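Local coordinates for protein enoyl-CoA hydratase/isomerase (Pseudomonas aeruginosa, PDB 3LAO) that probably hydrates the double bond of an enoyl-CoA thioester, perhaps that of a steroid side chain, as a homotrimeric member of the crotonase superfamily, at residues L44-G49 and R88-G93; E50-E55 and R104-V109; G66-A71 and Q113-T118; T136-L141 and D174-D179. One frame throughout, in Å; residues are numbered along the deposited sequence.

Contact 1. Residues L44-G49 and R88-G93; sequences LALAMG and RYPDGG
With chi1 at -76°, Leu46 holds CG anti to its own carbonyl carbon and beside the CB-CG edge of Pro90, 4.0 Å from Pro90 CG. Tyr89 has the same kind of first torsion (-67°), its CG beside the backbone N, and its ring then lies against Ala45, with CD2 of Tyr89 3.5 Å from CB of Ala45. The Leu46 side chain slants across Pro90; its CD2 reaches Pro90 CB at 3.8 Å and lies just as near Gly92 O. The two backbones also press directly together. Gly93 CA comes 3.2 Å from Ala45 O in a CA-H...O contact, while Gly49, lacking a side chain, leaves room for Gly92 O at 3.6 Å from Gly49 CA. No conventional hydrogen bond joins residues 44-49 to 88-93, although Ala45 is tied to Val94 through the backbone just beyond. The other side of the helix, through Leu44 and Ala47, packs on strands 14-19 and 22-27. Gly93 N donates to Pro90 O at 2.9 Å and closes a type II beta turn, with Gly92 at positive phi in its third position; the turn sits against helix 38-53 of the crotonase fold.

Contact 2. Residues E50-E55 and R104-V109; sequences EYERSE and RSKPLV
Tyr51 extends from the last turns of helix 38-53 toward Pro107, with CG anti to the backbone N (chi1 167°). Its OH comes 2.7 Å from Pro107 O in a weak hydrogen bond, and Lys106 CB packs against the same end of the ring. The aliphatic part of Lys106 then crosses the tyrosine obliquely, placing CE over one face near the rim, and the ammonium forms an off-centre cation-pi contact with NZ 4.5 Å from the ring centroid of Tyr51. The backbone of Tyr51 holds this lysine as well: Lys106 NZ donates to Tyr51 O at 2.9 Å, on the face of the carbonyl plane opposite to that used by Ser54 N. Glu52, next along the helix, bends at chi2 (-73°) and turns both carboxylate oxygens to Ser105. OE1 of Glu52 accepts from Ser105 N at 2.9 Å in a fairly straight bond (163°), whereas OE2 of Glu52 takes Ser105 OG at 2.8 Å through its syn lone pair and also bonds a glycerol. The guanidinium of Arg104 turns away to Asp128, with NH1 also donating to Lys106 O. At Ser54 the backbone O lies 2.9 Å from Lys106 NZ, while its hydroxyl pairs with Ser57. The buried ammonium of Lys106 thus donates to Tyr51 O near the C-terminal end of the helix and to Ser57 O, and the negative polarity of these carbonyls, together with the tyrosine face, would be expected to favour the charged lysine.

Contact 3. Residues G66-A71 and Q113-T118; sequences GEHFTA and QGTCWT
Gln113 O receives the N-H of Phe69 at 2.8 Å, the donor lying almost in line with the carbonyl bond. Two further backbone bonds continue the pairing: Thr70 N reaches Thr115 O at 3.0 Å, and Thr70 O accepts from Trp117 N at 2.9 Å in a nearly straight bond (167°). At the other end a bend at chi2 (-83°) turns CD of Gln113 back toward residues 66-67, and NE2 donates to Gly66 O at 3.1 Å from above the carbonyl plane; Ala64 O is its second acceptor. In this way the loop after strand 59-64 is bridged to strand 115-117 at Thr70 and Cys116. In crotonase-fold enzymes the residues that follow two such segments, here just before helix 75-78 and at the start of helix 119-125, commonly supply the backbone N-H groups of the oxyanion hole, and the same is likely here. Phe69, its CG anti to the backbone N (chi1 -172°), turns CD2 to within 3.8 Å of Cys116 SG in an oblique sulfur-aromatic contact, and Gln113 OE1 lies at the edge of that ring. His68 ND1 packs 3.2 Å from Thr115 CB. The indole of Trp117 meets Ala71 O edge-on, CD1 being 3.5 Å from that oxygen, while Thr115 CG2 sits over one indole face.

Contact 4. Residues T136-L141 and D174-D179; sequences TRFAHL and DEFDAD
Arg137 lies aslant Glu175, beginning with CB at 4.0 Å from Glu175 OE2. Its CG comes closer, 3.6 Å from Glu175 OE2, and beyond CD the chain bends at chi3 (85°), which swings NE toward the carboxylate. There Arg137 NE donates to Glu175 OE2 at 2.9 Å, from above the carboxylate plane, and at the tip Arg137 NH2 meets Glu175 OE1 at 2.8 Å. The guanidinium and carboxylate planes stand 81° apart, so this two-point salt bridge is not a coplanar one. Between the strands, Phe138 and Phe176 form an antiparallel hydrogen-bonded pair: Phe138 N to Phe176 O is 2.8 Å, Phe176 N to Phe138 O 2.9 Å. On their face of the sheet Phe138 CB lies over the Phe176 ring, 3.5 Å from its centroid, a CH-pi contact; the two rings are nearly parallel (17°) but slid apart. Ile121 and Ala181 pack on both phenylalanines. A water links His140 N to Asp174 O, and Asp177, with a weak bond from Asp179 N, caps helix 178-183. Strand 175-177 is thus joined to 137-139 by backbone bonds, by buried aromatic packing on one face and by an exposed charge pair on the other, where solvent would be expected to weaken the electrostatic attraction.

After strands 14-19 and 22-27, helix 38-53 serves two contacts: contact 1 binds it to the loop 88-93, and contact 2 joins its end to the approach to strand 108-112, a piece of the large sheet. Before either loop closes, the chain passes through residues 66-71, which open contact 3; this closes at 113-118, just past strand 108-112. Contacts 1, 2 and 3 therefore cross one another. Contact 4 follows in series, its loop running from strand 137-139 through helical segments to strand 175-177. Contacts 3 and 4 meet where strands 115-117 and 137-139 lie side by side in the small sheet. The centre of contact 4 lies about 28 Å from the centres of contacts 1 and 2.

Contact 1. Residues L44-G49 and R88-G93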
# COMPACT_ATOMS: atom_id res chain seq x y z
N LEU B 44 -17.17 -20.02 -14.68
CA LEU B 44 -15.90 -19.57 -14.12
C LEU B 44 -15.79 -19.85 -12.58
O LEU B 44 -14.80 -20.40 -12.11
CB LEU B 44 -15.62 -18.07 -14.46
CG LEU B 44 -14.35 -17.41 -13.81
CD1 LEU B 44 -13.08 -18.19 -14.15
CD2 LEU B 44 -14.13 -15.96 -14.20
N ALA B 45 -16.81 -19.49 -11.80
CA ALA B 45 -16.82 -19.81 -10.38
C ALA B 45 -16.76 -21.31 -10.11
O ALA B 45 -16.07 -21.73 -9.18
CB ALA B 45 -18.02 -19.21 -9.70
N LEU B 46 -17.44 -22.12 -10.93
CA LEU B 46 -17.33 -23.59 -10.82
C LEU B 46 -15.96 -24.15 -11.16
O LEU B 46 -15.49 -25.08 -10.51
CB LEU B 46 -18.40 -24.31 -11.64
CG LEU B 46 -19.80 -24.29 -11.03
CD1 LEU B 46 -20.80 -24.98 -11.95
CD2 LEU B 46 -19.85 -24.92 -9.64
N ALA B 47 -15.34 -23.61 -12.21
CA ALA B 47 -13.97 -23.91 -12.57
C ALA B 47 -12.99 -23.56 -11.41
O ALA B 47 -12.08 -24.33 -11.13
CB ALA B 47 -13.57 -23.17 -13.83
N MSE B 48 -13.18 -22.41 -10.76
CA MSE B 48 -12.33 -22.11 -9.61
C MSE B 48 -12.57 -23.07 -8.44
O MSE B 48 -11.63 -23.55 -7.84
CB MSE B 48 -12.49 -20.67 -9.14
CG MSE B 48 -11.15 -20.07 -8.79
SE MSE B 48 -10.13 -19.63 -10.39
CE MSE B 48 -10.94 -17.90 -10.81
N GLY B 49 -13.84 -23.34 -8.13
CA GLY B 49 -14.17 -24.30 -7.08
C GLY B 49 -13.49 -25.63 -7.34
O GLY B 49 -12.95 -26.27 -6.45
N ARG B 88 -25.63 -14.39 -6.79
CA ARG B 88 -25.22 -15.61 -6.10
C ARG B 88 -24.45 -16.54 -7.04
O ARG B 88 -24.81 -16.72 -8.20
CB ARG B 88 -26.43 -16.36 -5.58
CG ARG B 88 -27.48 -15.48 -4.94
CD ARG B 88 -26.92 -14.77 -3.75
NE ARG B 88 -27.61 -13.50 -3.55
CZ ARG B 88 -28.51 -13.27 -2.60
NH1 ARG B 88 -29.09 -12.07 -2.51
NH2 ARG B 88 -28.83 -14.23 -1.73
N TYR B 89 -23.39 -17.12 -6.51
CA TYR B 89 -22.61 -18.15 -7.18
C TYR B 89 -23.13 -19.53 -6.82
O TYR B 89 -23.82 -19.72 -5.83
CB TYR B 89 -21.14 -18.01 -6.80
CG TYR B 89 -20.54 -16.74 -7.35
CD1 TYR B 89 -20.43 -15.61 -6.56
CD2 TYR B 89 -20.14 -16.67 -8.69
CE1 TYR B 89 -19.92 -14.43 -7.10
CE2 TYR B 89 -19.62 -15.50 -9.23
CZ TYR B 89 -19.52 -14.40 -8.44
OH TYR B 89 -19.00 -13.25 -8.99
N PRO B 90 -22.81 -20.51 -7.63
CA PRO B 90 -23.32 -21.86 -7.41
C PRO B 90 -22.67 -22.42 -6.17
O PRO B 90 -21.56 -21.95 -5.90
CB PRO B 90 -22.75 -22.62 -8.61
CG PRO B 90 -22.40 -21.57 -9.62
CD PRO B 90 -21.99 -20.39 -8.84
N ASP B 91 -23.28 -23.41 -5.49
CA ASP B 91 -22.63 -24.12 -4.39
C ASP B 91 -21.29 -24.68 -4.83
O ASP B 91 -21.13 -25.15 -5.94
CB ASP B 91 -23.50 -25.24 -3.80
CG ASP B 91 -24.76 -24.72 -3.19
OD1 ASP B 91 -25.03 -23.52 -3.42
OD2 ASP B 91 -25.50 -25.48 -2.50
N GLY B 92 -20.30 -24.63 -3.98
CA GLY B 92 -19.01 -25.09 -4.47
C GLY B 92 -18.50 -24.37 -5.72
O GLY B 92 -17.69 -24.92 -6.46
N GLY B 93 -18.96 -23.15 -5.95
CA GLY B 93 -18.22 -22.24 -6.80
C GLY B 93 -17.41 -21.36 -5.87
O GLY B 93 -17.76 -21.22 -4.71

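Contact 2. Residues E50-E55 and R104-V109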
# COMPACT_ATOMS: atom_id res chain seq x y z
N GLU B 50 -13.48 -26.06 -8.59
CA GLU B 50 -12.89 -27.33 -8.91
C GLU B 50 -11.34 -27.32 -8.78
O GLU B 50 -10.73 -28.31 -8.33
CB GLU B 50 -13.38 -27.82 -10.29
CG GLU B 50 -12.33 -28.63 -11.08
CD GLU B 50 -12.78 -29.02 -12.53
OE1 GLU B 50 -13.56 -28.25 -13.17
OE2 GLU B 50 -12.34 -30.12 -12.99
N TYR B 51 -10.71 -26.21 -9.16
CA TYR B 51 -9.29 -25.98 -8.88
C TYR B 51 -9.02 -26.09 -7.37
O TYR B 51 -8.13 -26.80 -6.95
CB TYR B 51 -8.84 -24.60 -9.38
CG TYR B 51 -7.46 -24.11 -8.87
CD1 TYR B 51 -6.32 -24.85 -9.10
CD2 TYR B 51 -7.33 -22.87 -8.23
CE1 TYR B 51 -5.07 -24.41 -8.64
CE2 TYR B 51 -6.10 -22.41 -7.78
CZ TYR B 51 -4.97 -23.20 -7.99
OH TYR B 51 -3.75 -22.77 -7.57
N GLU B 52 -9.80 -25.39 -6.55
CA GLU B 52 -9.66 -25.49 -5.10
C GLU B 52 -9.68 -26.94 -4.59
O GLU B 52 -8.96 -27.30 -3.65
CB GLU B 52 -10.75 -24.71 -4.39
CG GLU B 52 -10.59 -23.20 -4.48
CD GLU B 52 -9.46 -22.70 -3.61
OE1 GLU B 52 -8.61 -21.93 -4.14
OE2 GLU B 52 -9.41 -23.09 -2.41
N ARG B 53 -10.51 -27.77 -5.18
CA ARG B 53 -10.67 -29.14 -4.66
C ARG B 53 -9.76 -30.14 -5.35
O ARG B 53 -9.75 -31.29 -4.98
CB ARG B 53 -12.13 -29.60 -4.78
CG ARG B 53 -13.00 -29.07 -3.65
CD ARG B 53 -14.45 -29.40 -3.91
NE ARG B 53 -15.16 -28.24 -4.41
CZ ARG B 53 -15.55 -28.07 -5.66
NH1 ARG B 53 -16.21 -26.98 -5.98
NH2 ARG B 53 -15.29 -29.01 -6.57
N SER B 54 -9.02 -29.68 -6.36
CA SER B 54 -8.07 -30.48 -7.13
C SER B 54 -6.72 -30.60 -6.38
O SER B 54 -5.82 -29.77 -6.51
CB SER B 54 -7.83 -29.83 -8.46
OG SER B 54 -7.04 -30.62 -9.31
N GLU B 55 -6.63 -31.67 -5.60
CA GLU B 55 -5.45 -32.05 -4.85
C GLU B 55 -4.11 -31.76 -5.49
O GLU B 55 -3.18 -31.38 -4.80
CB GLU B 55 -5.54 -33.55 -4.58
CG GLU B 55 -6.73 -33.95 -3.73
CD GLU B 55 -6.65 -33.38 -2.32
OE1 GLU B 55 -6.52 -32.14 -2.17
OE2 GLU B 55 -6.72 -34.17 -1.36
N ARG B 104 -10.49 -18.06 -2.50
CA ARG B 104 -9.52 -19.05 -2.92
C ARG B 104 -8.43 -19.18 -1.86
O ARG B 104 -8.28 -18.35 -0.96
CB ARG B 104 -8.88 -18.70 -4.27
CG ARG B 104 -8.00 -17.46 -4.25
CD ARG B 104 -7.49 -17.10 -5.68
NE ARG B 104 -6.88 -15.78 -5.65
CZ ARG B 104 -5.57 -15.57 -5.47
NH1 ARG B 104 -4.75 -16.61 -5.34
NH2 ARG B 104 -5.08 -14.32 -5.43
N SER B 105 -7.67 -20.25 -1.95
CA SER B 105 -6.60 -20.43 -1.00
C SER B 105 -5.36 -20.97 -1.69
O SER B 105 -4.41 -21.33 -1.03
CB SER B 105 -7.08 -21.39 0.09
OG SER B 105 -7.41 -22.62 -0.48
N LYS B 106 -5.40 -21.06 -3.02
CA LYS B 106 -4.27 -21.47 -3.84
C LYS B 106 -4.01 -20.38 -4.89
O LYS B 106 -4.81 -19.48 -5.06
CB LYS B 106 -4.56 -22.79 -4.53
CG LYS B 106 -4.72 -23.92 -3.57
CD LYS B 106 -4.57 -25.26 -4.31
CE LYS B 106 -5.90 -25.86 -4.71
NZ LYS B 106 -5.61 -27.03 -5.59
N PRO B 107 -2.84 -20.43 -5.54
CA PRO B 107 -2.39 -19.30 -6.36
C PRO B 107 -3.10 -19.15 -7.67
O PRO B 107 -3.49 -20.12 -8.25
CB PRO B 107 -0.90 -19.63 -6.62
CG PRO B 107 -0.52 -20.49 -5.48
CD PRO B 107 -1.73 -21.34 -5.20
N LEU B 108 -3.24 -17.93 -8.15
CA LEU B 108 -3.83 -17.72 -9.46
C LEU B 108 -2.96 -16.77 -10.26
O LEU B 108 -2.52 -15.74 -9.76
CB LEU B 108 -5.23 -17.16 -9.31
CG LEU B 108 -5.94 -16.68 -10.58
CD1 LEU B 108 -6.28 -17.85 -11.40
CD2 LEU B 108 -7.18 -16.02 -10.10
N VAL B 109 -2.68 -17.13 -11.49
CA VAL B 109 -1.90 -16.32 -12.38
C VAL B 109 -2.85 -15.98 -13.52
O VAL B 109 -3.65 -16.83 -13.93
CB VAL B 109 -0.72 -17.12 -12.96
CG1 VAL B 109 -0.13 -16.39 -14.19
CG2 VAL B 109 0.33 -17.35 -11.90

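Contact 3. Residues G66-A71 and Q113-T118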
# COMPACT_ATOMS: atom_id res chain seq x y z
N GLY B 66 -9.43 -16.09 -27.87
CA GLY B 66 -9.78 -14.98 -28.74
C GLY B 66 -8.75 -13.88 -28.64
O GLY B 66 -7.63 -14.11 -28.22
N GLU B 67 -9.16 -12.67 -29.02
CA GLU B 67 -8.27 -11.51 -29.09
C GLU B 67 -8.52 -10.57 -27.91
O GLU B 67 -7.82 -9.58 -27.73
CB GLU B 67 -8.46 -10.76 -30.42
CG GLU B 67 -8.00 -11.54 -31.68
CD GLU B 67 -8.52 -10.97 -33.01
OE1 GLU B 67 -9.76 -10.80 -33.15
OE2 GLU B 67 -7.70 -10.71 -33.91
N HIS B 68 -9.53 -10.90 -27.11
CA HIS B 68 -9.97 -9.99 -26.06
C HIS B 68 -10.20 -10.65 -24.73
O HIS B 68 -10.99 -11.57 -24.62
CB HIS B 68 -11.23 -9.28 -26.52
CG HIS B 68 -11.01 -8.43 -27.72
ND1 HIS B 68 -10.34 -7.22 -27.65
CD2 HIS B 68 -11.29 -8.63 -29.03
CE1 HIS B 68 -10.25 -6.71 -28.87
NE2 HIS B 68 -10.82 -7.54 -29.72
N PHE B 69 -9.52 -10.16 -23.71
CA PHE B 69 -9.72 -10.72 -22.39
C PHE B 69 -11.20 -10.62 -21.95
O PHE B 69 -11.84 -11.66 -21.78
CB PHE B 69 -8.79 -10.09 -21.37
CG PHE B 69 -8.83 -10.77 -20.04
CD1 PHE B 69 -8.34 -12.05 -19.90
CD2 PHE B 69 -9.34 -10.12 -18.93
CE1 PHE B 69 -8.40 -12.68 -18.68
CE2 PHE B 69 -9.36 -10.74 -17.71
CZ PHE B 69 -8.90 -12.03 -17.59
N THR B 70 -11.73 -9.42 -21.78
CA THR B 70 -13.18 -9.29 -21.54
C THR B 70 -13.72 -7.88 -21.79
O THR B 70 -13.07 -6.90 -21.44
CB THR B 70 -13.61 -9.73 -20.12
OG1 THR B 70 -15.03 -9.63 -20.01
CG2 THR B 70 -13.02 -8.83 -19.09
N ALA B 71 -14.91 -7.80 -22.39
CA ALA B 71 -15.59 -6.52 -22.57
C ALA B 71 -16.37 -6.12 -21.33
O ALA B 71 -17.02 -5.08 -21.30
CB ALA B 71 -16.51 -6.54 -23.79
N GLN B 113 -5.07 -9.87 -22.72
CA GLN B 113 -4.75 -9.27 -24.01
C GLN B 113 -5.92 -8.48 -24.57
O GLN B 113 -7.10 -8.79 -24.31
CB GLN B 113 -4.41 -10.36 -25.03
CG GLN B 113 -5.65 -11.04 -25.65
CD GLN B 113 -6.24 -12.15 -24.79
OE1 GLN B 113 -6.38 -12.01 -23.56
NE2 GLN B 113 -6.64 -13.26 -25.44
N GLY B 114 -5.58 -7.49 -25.39
CA GLY B 114 -6.56 -6.72 -26.12
C GLY B 114 -7.39 -5.75 -25.29
O GLY B 114 -6.97 -4.63 -25.02
N THR B 115 -8.58 -6.20 -24.92
CA THR B 115 -9.58 -5.38 -24.27
C THR B 115 -9.85 -5.92 -22.87
O THR B 115 -9.99 -7.11 -22.68
CB THR B 115 -10.89 -5.40 -25.08
OG1 THR B 115 -10.93 -4.27 -25.94
CG2 THR B 115 -12.08 -5.34 -24.17
N CYS B 116 -9.93 -5.01 -21.90
CA CYS B 116 -10.07 -5.40 -20.50
C CYS B 116 -10.96 -4.43 -19.75
O CYS B 116 -10.49 -3.65 -18.91
CB CYS B 116 -8.70 -5.49 -19.83
SG CYS B 116 -8.68 -6.44 -18.29
N TRP B 117 -12.26 -4.47 -20.04
CA TRP B 117 -13.19 -3.47 -19.54
C TRP B 117 -13.65 -3.81 -18.12
O TRP B 117 -13.81 -4.97 -17.77
CB TRP B 117 -14.41 -3.36 -20.46
CG TRP B 117 -14.09 -2.75 -21.80
CD1 TRP B 117 -14.80 -2.89 -22.95
CD2 TRP B 117 -12.97 -1.91 -22.11
NE1 TRP B 117 -14.20 -2.19 -23.97
CE2 TRP B 117 -13.07 -1.58 -23.48
CE3 TRP B 117 -11.89 -1.41 -21.37
CZ2 TRP B 117 -12.14 -0.77 -24.12
CZ3 TRP B 117 -10.97 -0.60 -22.01
CH2 TRP B 117 -11.10 -0.29 -23.37
N THR B 118 -13.84 -2.77 -17.31
CA THR B 118 -14.65 -2.89 -16.10
C THR B 118 -14.29 -4.15 -15.32
O THR B 118 -13.37 -4.14 -14.49
CB THR B 118 -16.16 -2.91 -16.42
OG1 THR B 118 -16.36 -2.56 -17.80
CG2 THR B 118 -16.91 -1.93 -15.54

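Contact 4. Residues T136-L141 and D174-D179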
# COMPACT_ATOMS: atom_id res chain seq x y z
N THR B 136 -2.63 -3.85 -24.61
CA THR B 136 -3.89 -4.20 -24.00
C THR B 136 -4.49 -2.91 -23.45
O THR B 136 -3.77 -2.04 -22.98
CB THR B 136 -3.67 -5.20 -22.87
OG1 THR B 136 -3.13 -6.42 -23.42
CG2 THR B 136 -4.98 -5.47 -22.12
N ARG B 137 -5.81 -2.79 -23.49
CA ARG B 137 -6.48 -1.56 -23.10
C ARG B 137 -7.37 -1.81 -21.92
O ARG B 137 -8.09 -2.76 -21.89
CB ARG B 137 -7.38 -1.06 -24.22
CG ARG B 137 -6.69 -0.66 -25.52
CD ARG B 137 -7.76 -0.70 -26.65
NE ARG B 137 -8.57 0.53 -26.78
CZ ARG B 137 -9.82 0.59 -27.27
NH1 ARG B 137 -10.46 -0.52 -27.65
NH2 ARG B 137 -10.44 1.76 -27.36
N PHE B 138 -7.38 -0.88 -20.99
CA PHE B 138 -8.11 -1.04 -19.77
C PHE B 138 -8.95 0.18 -19.59
O PHE B 138 -8.49 1.31 -19.87
CB PHE B 138 -7.12 -1.09 -18.59
CG PHE B 138 -6.17 -2.27 -18.62
CD1 PHE B 138 -4.91 -2.16 -19.19
CD2 PHE B 138 -6.55 -3.50 -18.06
CE1 PHE B 138 -4.03 -3.28 -19.21
CE2 PHE B 138 -5.68 -4.64 -18.07
CZ PHE B 138 -4.42 -4.53 -18.63
N ALA B 139 -10.15 -0.01 -19.07
CA ALA B 139 -10.83 1.17 -18.57
C ALA B 139 -11.93 0.81 -17.61
O ALA B 139 -12.52 -0.25 -17.71
CB ALA B 139 -11.37 2.05 -19.78
N HIS B 140 -12.16 1.69 -16.66
CA HIS B 140 -13.28 1.60 -15.75
C HIS B 140 -14.49 2.41 -16.23
O HIS B 140 -14.82 3.45 -15.67
CB HIS B 140 -12.85 2.11 -14.38
CG HIS B 140 -12.82 1.04 -13.35
ND1 HIS B 140 -11.67 0.38 -13.00
CD2 HIS B 140 -13.82 0.49 -12.62
CE1 HIS B 140 -11.95 -0.52 -12.08
NE2 HIS B 140 -13.25 -0.48 -11.84
N LEU B 141 -15.14 1.90 -17.27
CA LEU B 141 -16.20 2.62 -17.96
C LEU B 141 -17.49 2.78 -17.16
O LEU B 141 -18.37 3.53 -17.55
CB LEU B 141 -16.50 1.94 -19.29
CG LEU B 141 -15.31 1.69 -20.21
CD1 LEU B 141 -15.72 0.83 -21.37
CD2 LEU B 141 -14.73 3.00 -20.71
N ASP B 174 -11.33 7.05 -17.83
CA ASP B 174 -10.30 7.13 -18.88
C ASP B 174 -9.62 5.81 -19.14
O ASP B 174 -9.48 4.97 -18.25
CB ASP B 174 -9.24 8.18 -18.54
CG ASP B 174 -9.67 9.58 -18.93
OD1 ASP B 174 -10.40 9.70 -19.95
OD2 ASP B 174 -9.30 10.56 -18.24
N GLU B 175 -9.18 5.66 -20.38
CA GLU B 175 -8.54 4.44 -20.86
C GLU B 175 -7.04 4.48 -20.57
O GLU B 175 -6.42 5.55 -20.66
CB GLU B 175 -8.73 4.33 -22.37
CG GLU B 175 -8.30 2.99 -22.95
CD GLU B 175 -8.58 2.86 -24.45
OE1 GLU B 175 -9.77 2.72 -24.83
OE2 GLU B 175 -7.62 2.85 -25.24
N PHE B 176 -6.45 3.34 -20.21
CA PHE B 176 -4.99 3.25 -20.10
C PHE B 176 -4.52 1.98 -20.73
O PHE B 176 -5.33 1.09 -20.99
CB PHE B 176 -4.49 3.33 -18.66
CG PHE B 176 -5.23 2.43 -17.68
CD1 PHE B 176 -6.51 2.75 -17.24
CD2 PHE B 176 -4.60 1.29 -17.15
CE1 PHE B 176 -7.16 1.96 -16.35
CE2 PHE B 176 -5.24 0.49 -16.24
CZ PHE B 176 -6.53 0.83 -15.83
N ASP B 177 -3.23 1.92 -21.04
CA ASP B 177 -2.72 0.72 -21.68
C ASP B 177 -1.85 -0.09 -20.71
O ASP B 177 -1.68 0.29 -19.53
CB ASP B 177 -1.99 1.01 -23.02
CG ASP B 177 -0.72 1.83 -22.85
OD1 ASP B 177 -0.34 2.11 -21.70
OD2 ASP B 177 -0.09 2.21 -23.88
N ALA B 178 -1.31 -1.19 -21.23
CA ALA B 178 -0.50 -2.11 -20.47
C ALA B 178 0.69 -1.43 -19.77
O ALA B 178 1.05 -1.80 -18.65
CB ALA B 178 -0.01 -3.21 -21.36
N ASP B 179 1.29 -0.43 -20.42
CA ASP B 179 2.47 0.17 -19.82
C ASP B 179 2.13 1.03 -18.61
O ASP B 179 2.89 1.09 -17.62
CB ASP B 179 3.31 0.91 -20.85
CG ASP B 179 4.18 -0.04 -21.67
OD1 ASP B 179 4.08 -0.02 -22.91
OD2 ASP B 179 4.94 -0.83 -21.06
O HOH W 1 -10.67 4.12 -16.06